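PDB 6HUN: ribulose bisphosphate carboxylase from Hyperthermus butylicus DSM 5456, which probably adds carbon dioxide and water to ribulose 1,5-bisphosphate, giving two molecules of 3-phosphoglycerate, as a magnesium-dependent form III Rubisco built of large subunits alone. Local coordinates for residues G382-H385 / P386-P390; Y192-I196 / G197-L201. All coordinates share one frame; numbering follows the deposited sequence.

Interaction 1: residues G382-H385 / P386-P390; sequences GGLH and PGTLP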
ATOM      1  N   GLY A 382     -20.238   1.424  12.021  1.00 51.18           N
ATOM      2  CA  GLY A 382     -19.893   0.948  13.357  1.00 49.66           C
ATOM      3  C   GLY A 382     -21.087   0.622  14.207  1.00 48.53           C
ATOM      4  O   GLY A 382     -21.331   1.255  15.243  1.00 58.74           O
ATOM      5  N   GLY A 383     -21.821  -0.415  13.830  1.00 48.65           N
ATOM      6  CA  GLY A 383     -22.911  -0.844  14.682  1.00 50.90           C
ATOM      7  C   GLY A 383     -23.989   0.212  14.837  1.00 53.30           C
ATOM      8  O   GLY A 383     -24.542   0.374  15.928  1.00 55.90           O
ATOM      9  N   LEU A 384     -24.303   0.942  13.772  1.00 47.67           N
ATOM     10  CA  LEU A 384     -25.335   1.977  13.872  1.00 49.50           C
ATOM     11  C   LEU A 384     -26.723   1.358  13.797  1.00 52.16           C
ATOM     12  O   LEU A 384     -27.069   0.708  12.806  1.00 56.52           O
ATOM     13  CB  LEU A 384     -25.179   3.012  12.765  1.00 44.22           C
ATOM     14  CG  LEU A 384     -23.778   3.622  12.640  1.00 47.57           C
ATOM     15  CD1 LEU A 384     -23.647   4.382  11.344  1.00 46.61           C
ATOM     16  CD2 LEU A 384     -23.506   4.522  13.820  1.00 46.31           C
ATOM     17  N   HIS A 385     -27.546   1.656  14.793  1.00 47.05           N
ATOM     18  CA  HIS A 385     -28.940   1.241  14.908  1.00 53.32           C
ATOM     19  C   HIS A 385     -29.831   2.457  14.775  1.00 51.43           C
ATOM     20  O   HIS A 385     -29.355   3.586  14.914  1.00 49.68           O
ATOM     21  CB  HIS A 385     -29.170   0.563  16.267  1.00 61.39           C
ATOM     22  CG  HIS A 385     -28.356  -0.673  16.441  1.00 66.59           C
ATOM     23  ND1 HIS A 385     -28.742  -1.891  15.927  1.00 70.15           N
ATOM     24  CD2 HIS A 385     -27.139  -0.868  16.998  1.00 68.33           C
ATOM     25  CE1 HIS A 385     -27.822  -2.796  16.207  1.00 70.23           C
ATOM     26  NE2 HIS A 385     -26.834  -2.199  16.849  1.00 68.98           N
ATOM     27  N   PRO A 386     -31.131   2.284  14.492  1.00 53.30           N
ATOM     28  CA  PRO A 386     -31.990   3.477  14.375  1.00 57.21           C
ATOM     29  C   PRO A 386     -31.875   4.449  15.557  1.00 54.78           C
ATOM     30  O   PRO A 386     -31.758   5.659  15.328  1.00 55.17           O
ATOM     31  CB  PRO A 386     -33.391   2.862  14.231  1.00 56.90           C
ATOM     32  CG  PRO A 386     -33.094   1.574  13.453  1.00 56.16           C
ATOM     33  CD  PRO A 386     -31.822   1.056  14.054  1.00 52.54           C
ATOM     34  N   GLY A 387     -31.779   3.954  16.788  1.00 53.27           N
ATOM     35  CA  GLY A 387     -31.731   4.850  17.937  1.00 53.91           C
ATOM     36  C   GLY A 387     -30.576   5.834  17.916  1.00 58.57           C
ATOM     37  O   GLY A 387     -30.733   6.993  18.310  1.00 57.79           O
ATOM     38  N   THR A 388     -29.407   5.386  17.445  1.00 54.28           N
ATOM     39  CA  THR A 388     -28.185   6.180  17.402  1.00 56.15           C
ATOM     40  C   THR A 388     -28.127   7.169  16.231  1.00 56.43           C
ATOM     41  O   THR A 388     -27.230   8.023  16.223  1.00 54.37           O
ATOM     42  CB  THR A 388     -26.938   5.285  17.264  1.00 55.23           C
ATOM     43  OG1 THR A 388     -26.718   4.981  15.872  1.00 53.73           O
ATOM     44  CG2 THR A 388     -27.061   3.981  18.007  1.00 65.43           C
ATOM     45  N   LEU A 389     -28.994   7.034  15.215  1.00 52.88           N
ATOM     46  CA  LEU A 389     -28.733   7.744  13.954  1.00 50.18           C
ATOM     47  C   LEU A 389     -28.843   9.254  14.126  1.00 52.20           C
ATOM     48  O   LEU A 389     -27.972   9.981  13.632  1.00 43.26           O
ATOM     49  CB  LEU A 389     -29.670   7.257  12.855  1.00 46.46           C
ATOM     50  CG  LEU A 389     -29.510   5.810  12.394  1.00 49.38           C
ATOM     51  CD1 LEU A 389     -30.315   5.595  11.130  1.00 50.64           C
ATOM     52  CD2 LEU A 389     -28.018   5.425  12.154  1.00 47.60           C
ATOM     53  N   PRO A 390     -29.853   9.774  14.852  1.00 46.57           N
ATOM     54  CA  PRO A 390     -29.945  11.233  14.985  1.00 46.53           C
ATOM     55  C   PRO A 390     -28.701  11.871  15.563  1.00 45.42           C
ATOM     56  O   PRO A 390     -28.303  12.944  15.094  1.00 49.58           O
ATOM     57  CB  PRO A 390     -31.178  11.419  15.919  1.00 48.87           C
ATOM     58  CG  PRO A 390     -32.009  10.301  15.584  1.00 49.89           C
ATOM     59  CD  PRO A 390     -31.086   9.128  15.330  1.00 48.73           C
TER

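Interaction 2: residues Y192-I196 / G197-L201; sequences YEILI and GGIDL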
ATOM      1  N   TYR A 192     -32.559  -7.391  -2.912  1.00 55.54           N
ATOM      2  CA  TYR A 192     -33.928  -6.930  -3.085  1.00 58.14           C
ATOM      3  C   TYR A 192     -34.550  -6.484  -1.764  1.00 62.34           C
ATOM      4  O   TYR A 192     -35.101  -5.382  -1.663  1.00 66.84           O
ATOM      5  CB  TYR A 192     -34.763  -8.041  -3.699  1.00 62.17           C
ATOM      6  CG  TYR A 192     -36.226  -7.651  -3.820  1.00 65.28           C
ATOM      7  CD1 TYR A 192     -36.618  -6.627  -4.671  1.00 65.27           C
ATOM      8  CD2 TYR A 192     -37.195  -8.309  -3.094  1.00 68.45           C
ATOM      9  CE1 TYR A 192     -37.958  -6.278  -4.807  1.00 68.35           C
ATOM     10  CE2 TYR A 192     -38.549  -7.957  -3.216  1.00 71.55           C
ATOM     11  CZ  TYR A 192     -38.911  -6.928  -4.071  1.00 71.39           C
ATOM     12  OH  TYR A 192     -40.247  -6.551  -4.218  1.00 75.74           O
ATOM     13  N   GLU A 193     -34.493  -7.335  -0.743  1.00 59.16           N
ATOM     14  CA  GLU A 193     -35.143  -6.987   0.521  1.00 69.25           C
ATOM     15  C   GLU A 193     -34.556  -5.712   1.118  1.00 69.65           C
ATOM     16  O   GLU A 193     -35.295  -4.875   1.665  1.00 71.98           O
ATOM     17  CB  GLU A 193     -35.006  -8.141   1.508  1.00 75.29           C
ATOM     18  CG  GLU A 193     -35.108  -9.486   0.845  1.00 81.78           C
ATOM     19  CD  GLU A 193     -35.577 -10.566   1.788  1.00 89.02           C
ATOM     20  OE1 GLU A 193     -34.714 -11.205   2.429  1.00 88.51           O
ATOM     21  OE2 GLU A 193     -36.806 -10.779   1.880  1.00 92.60           O
ATOM     22  N   ILE A 194     -33.229  -5.558   1.022  1.00 67.01           N
ATOM     23  CA  ILE A 194     -32.542  -4.362   1.514  1.00 63.00           C
ATOM     24  C   ILE A 194     -33.091  -3.112   0.820  1.00 57.36           C
ATOM     25  O   ILE A 194     -33.573  -2.181   1.470  1.00 56.40           O
ATOM     26  CB  ILE A 194     -31.017  -4.518   1.323  1.00 58.99           C
ATOM     27  CG1 ILE A 194     -30.448  -5.520   2.346  1.00 59.56           C
ATOM     28  CG2 ILE A 194     -30.260  -3.181   1.441  1.00 55.47           C
ATOM     29  CD1 ILE A 194     -29.136  -6.177   1.936  1.00 56.71           C
ATOM     30  N   LEU A 195     -33.044  -3.079  -0.520  1.00 54.35           N
ATOM     31  CA  LEU A 195     -33.464  -1.871  -1.233  1.00 52.27           C
ATOM     32  C   LEU A 195     -34.955  -1.603  -1.078  1.00 61.39           C
ATOM     33  O   LEU A 195     -35.364  -0.451  -0.859  1.00 60.21           O
ATOM     34  CB  LEU A 195     -33.126  -1.986  -2.701  1.00 53.80           C
ATOM     35  CG  LEU A 195     -31.640  -2.287  -2.988  1.00 49.35           C
ATOM     36  CD1 LEU A 195     -31.486  -2.311  -4.470  1.00 53.11           C
ATOM     37  CD2 LEU A 195     -30.760  -1.227  -2.384  1.00 46.74           C
ATOM     38  N   ILE A 196     -35.778  -2.648  -1.224  1.00 58.30           N
ATOM     39  CA  ILE A 196     -37.238  -2.497  -1.197  1.00 65.81           C
ATOM     40  C   ILE A 196     -37.735  -1.768   0.051  1.00 64.48           C
ATOM     41  O   ILE A 196     -38.757  -1.073   0.005  1.00 62.17           O
ATOM     42  CB  ILE A 196     -37.918  -3.878  -1.351  1.00 69.02           C
ATOM     43  CG1 ILE A 196     -39.287  -3.721  -1.983  1.00 75.32           C
ATOM     44  CG2 ILE A 196     -38.042  -4.612  -0.001  1.00 65.43           C
ATOM     45  CD1 ILE A 196     -39.218  -3.371  -3.443  1.00 80.01           C
ATOM     46  N   GLY A 197     -37.040  -1.895   1.171  1.00 63.05           N
ATOM     47  CA  GLY A 197     -37.529  -1.188   2.333  1.00 63.39           C
ATOM     48  C   GLY A 197     -36.988   0.207   2.565  1.00 62.00           C
ATOM     49  O   GLY A 197     -37.360   0.828   3.559  1.00 58.45           O
ATOM     50  N   GLY A 198     -36.110   0.737   1.712  1.00 58.14           N
ATOM     51  CA  GLY A 198     -35.657   2.104   1.922  1.00 55.44           C
ATOM     52  C   GLY A 198     -34.145   2.342   1.908  1.00 51.53           C
ATOM     53  O   GLY A 198     -33.693   3.488   1.982  1.00 51.63           O
ATOM     54  N   ILE A 199     -33.340   1.294   1.861  1.00 47.00           N
ATOM     55  CA  ILE A 199     -31.898   1.549   1.760  1.00 50.85           C
ATOM     56  C   ILE A 199     -31.594   1.974   0.322  1.00 50.12           C
ATOM     57  O   ILE A 199     -32.304   1.592  -0.620  1.00 55.43           O
ATOM     58  CB  ILE A 199     -31.081   0.330   2.225  1.00 48.09           C
ATOM     59  CG1 ILE A 199     -31.325   0.068   3.707  1.00 54.83           C
ATOM     60  CG2 ILE A 199     -29.544   0.510   1.949  1.00 43.48           C
ATOM     61  CD1 ILE A 199     -31.373   1.302   4.553  1.00 55.88           C
ATOM     62  N   ASP A 200     -30.623   2.877   0.167  1.00 46.55           N
ATOM     63  CA  ASP A 200     -30.332   3.514  -1.117  1.00 43.91           C
ATOM     64  C   ASP A 200     -29.268   2.743  -1.889  1.00 43.50           C
ATOM     65  O   ASP A 200     -29.356   2.660  -3.113  1.00 43.04           O
ATOM     66  CB  ASP A 200     -29.854   4.956  -0.913  1.00 40.12           C
ATOM     67  CG  ASP A 200     -30.782   5.750   0.004  1.00 48.78           C
ATOM     68  OD1 ASP A 200     -32.000   5.923  -0.345  1.00 54.28           O
ATOM     69  OD2 ASP A 200     -30.280   6.179   1.070  1.00 43.11           O
ATOM     70  N   LEU A 201     -28.305   2.173  -1.184  1.00 40.33           N
ATOM     71  CA  LEU A 201     -27.138   1.526  -1.803  1.00 39.73           C
ATOM     72  C   LEU A 201     -26.920   0.173  -1.159  1.00 43.83           C
ATOM     73  O   LEU A 201     -26.913   0.060   0.074  1.00 45.15           O
ATOM     74  CB  LEU A 201     -25.872   2.365  -1.665  1.00 39.04           C
ATOM     75  CG  LEU A 201     -25.911   3.753  -2.279  1.00 38.66           C
ATOM     76  CD1 LEU A 201     -24.759   4.530  -1.694  1.00 33.22           C
ATOM     77  CD2 LEU A 201     -25.761   3.688  -3.794  1.00 41.29           C
TER

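Interaction 1: residues G382-H385 / P386-P390
The carbonyl oxygen of H385 is gripped twice by T388. The hydroxyl OG1 of T388 donates to H385 O over 3.1 Å, lying in the carbonyl plane on a lone pair with a C=O...donor angle of 140°. The backbone N of T388 reaches the same oxygen, but its N-H is bent to 131° and the bond is weak. With chi1 of T388 at 85°, OG1 sits between the backbone N and the carbonyl carbon, turned back to H385 O, while CG2 lies beside the backbone N, 4.4 Å from CB of H385. The turn lies in the loop between strand 377-380 of the Rubisco TIM barrel and helix 389-396; the loop also carries G382 and G383, predicted to bind substrate. G383, whose phi is positive, has a backbone that favours glycine. A valine in place of T388 would probably leave H385 O with the weak backbone bond as its sole hydrogen bond to that residue and let the turn shift. Next to this bond, L389 brings CG to 3.4 Å from H385 O and lays CD2 3.8 Å from CB of L384, whose own side chain crosses that of T388 at about a right angle. The H385 ring leads away from P386-P390 and meets the ring of W452 on helix 443-452, and P386 packs on V422 and A425 of helix 415-431.

Interaction 2: residues Y192-I196 / G197-L201
The branch methyl CG2 of I194 rests on CB and CG2 of I199, the main apolar touch between the end of helix 184-196 and the chain that leaves it. CG2 of I194 lies 3.7 Å from CB of I199 and nearly as close to CG2 of I199, the two side chains crossing obliquely. In I194 this methyl stands anti to the backbone N, beside the carbonyl carbon, which turns it along the helix toward the residues that follow. L195 joins in by its end: its CB heads off, but CD2 swings back to 3.7 Å from I199 O, while its side chain also rests on I227 and A230 of helix 216-234. I196 brings CB over one face of the Y192 ring, 4.1 Å above the plane and offset toward the rim, one turn apart on the same helix.

The backbone bonds close the helix in a Schellman motif. G198 N donates to L195 O over 2.9 Å at 164°, coming from above the carbonyl plane rather than on a lone pair. G197 N shares itself between E193 O and I194 O, both at 3.5 Å and both weak. G198, with phi of 130°, turns the chain out of the helix, and a side chain at these angles would run into the preceding carbonyl oxygen. In the TIM barrel this is the loop that carries helix 184-196 into strand 201-203.

Partners beyond the turn hold its polar atoms, most of them charged. K238 NZ hydrogen-bonds both L195 O and I199 O, and R423 NH1 takes G198 O. D200 is fixed by a salt bridge from R169 to OD1 and by the backbone N of L172 to OD2.

Both contacts are buried local turns in the TIM-barrel domain, with centres about 17 Å apart and not touching, yet they run in opposite senses: interaction 1 leads from a barrel strand into a helix, interaction 2 from a helix into a strand. Their chemistry differs too: at 382-390 a threonine hydroxyl holds a carbonyl before the helix, whereas at 192-201 backbone N-H groups alone close the helix, at a glycine. Both lean on helix 415-431, and L389 and I199 each approach V404, a predicted substrate-binding residue. Glycines in interaction 1 belong to the predicted substrate site; interaction 2 leads toward K203, predicted to bind magnesium through a carbamate but unmodified here, and brings E193 against S75 of the second subunit.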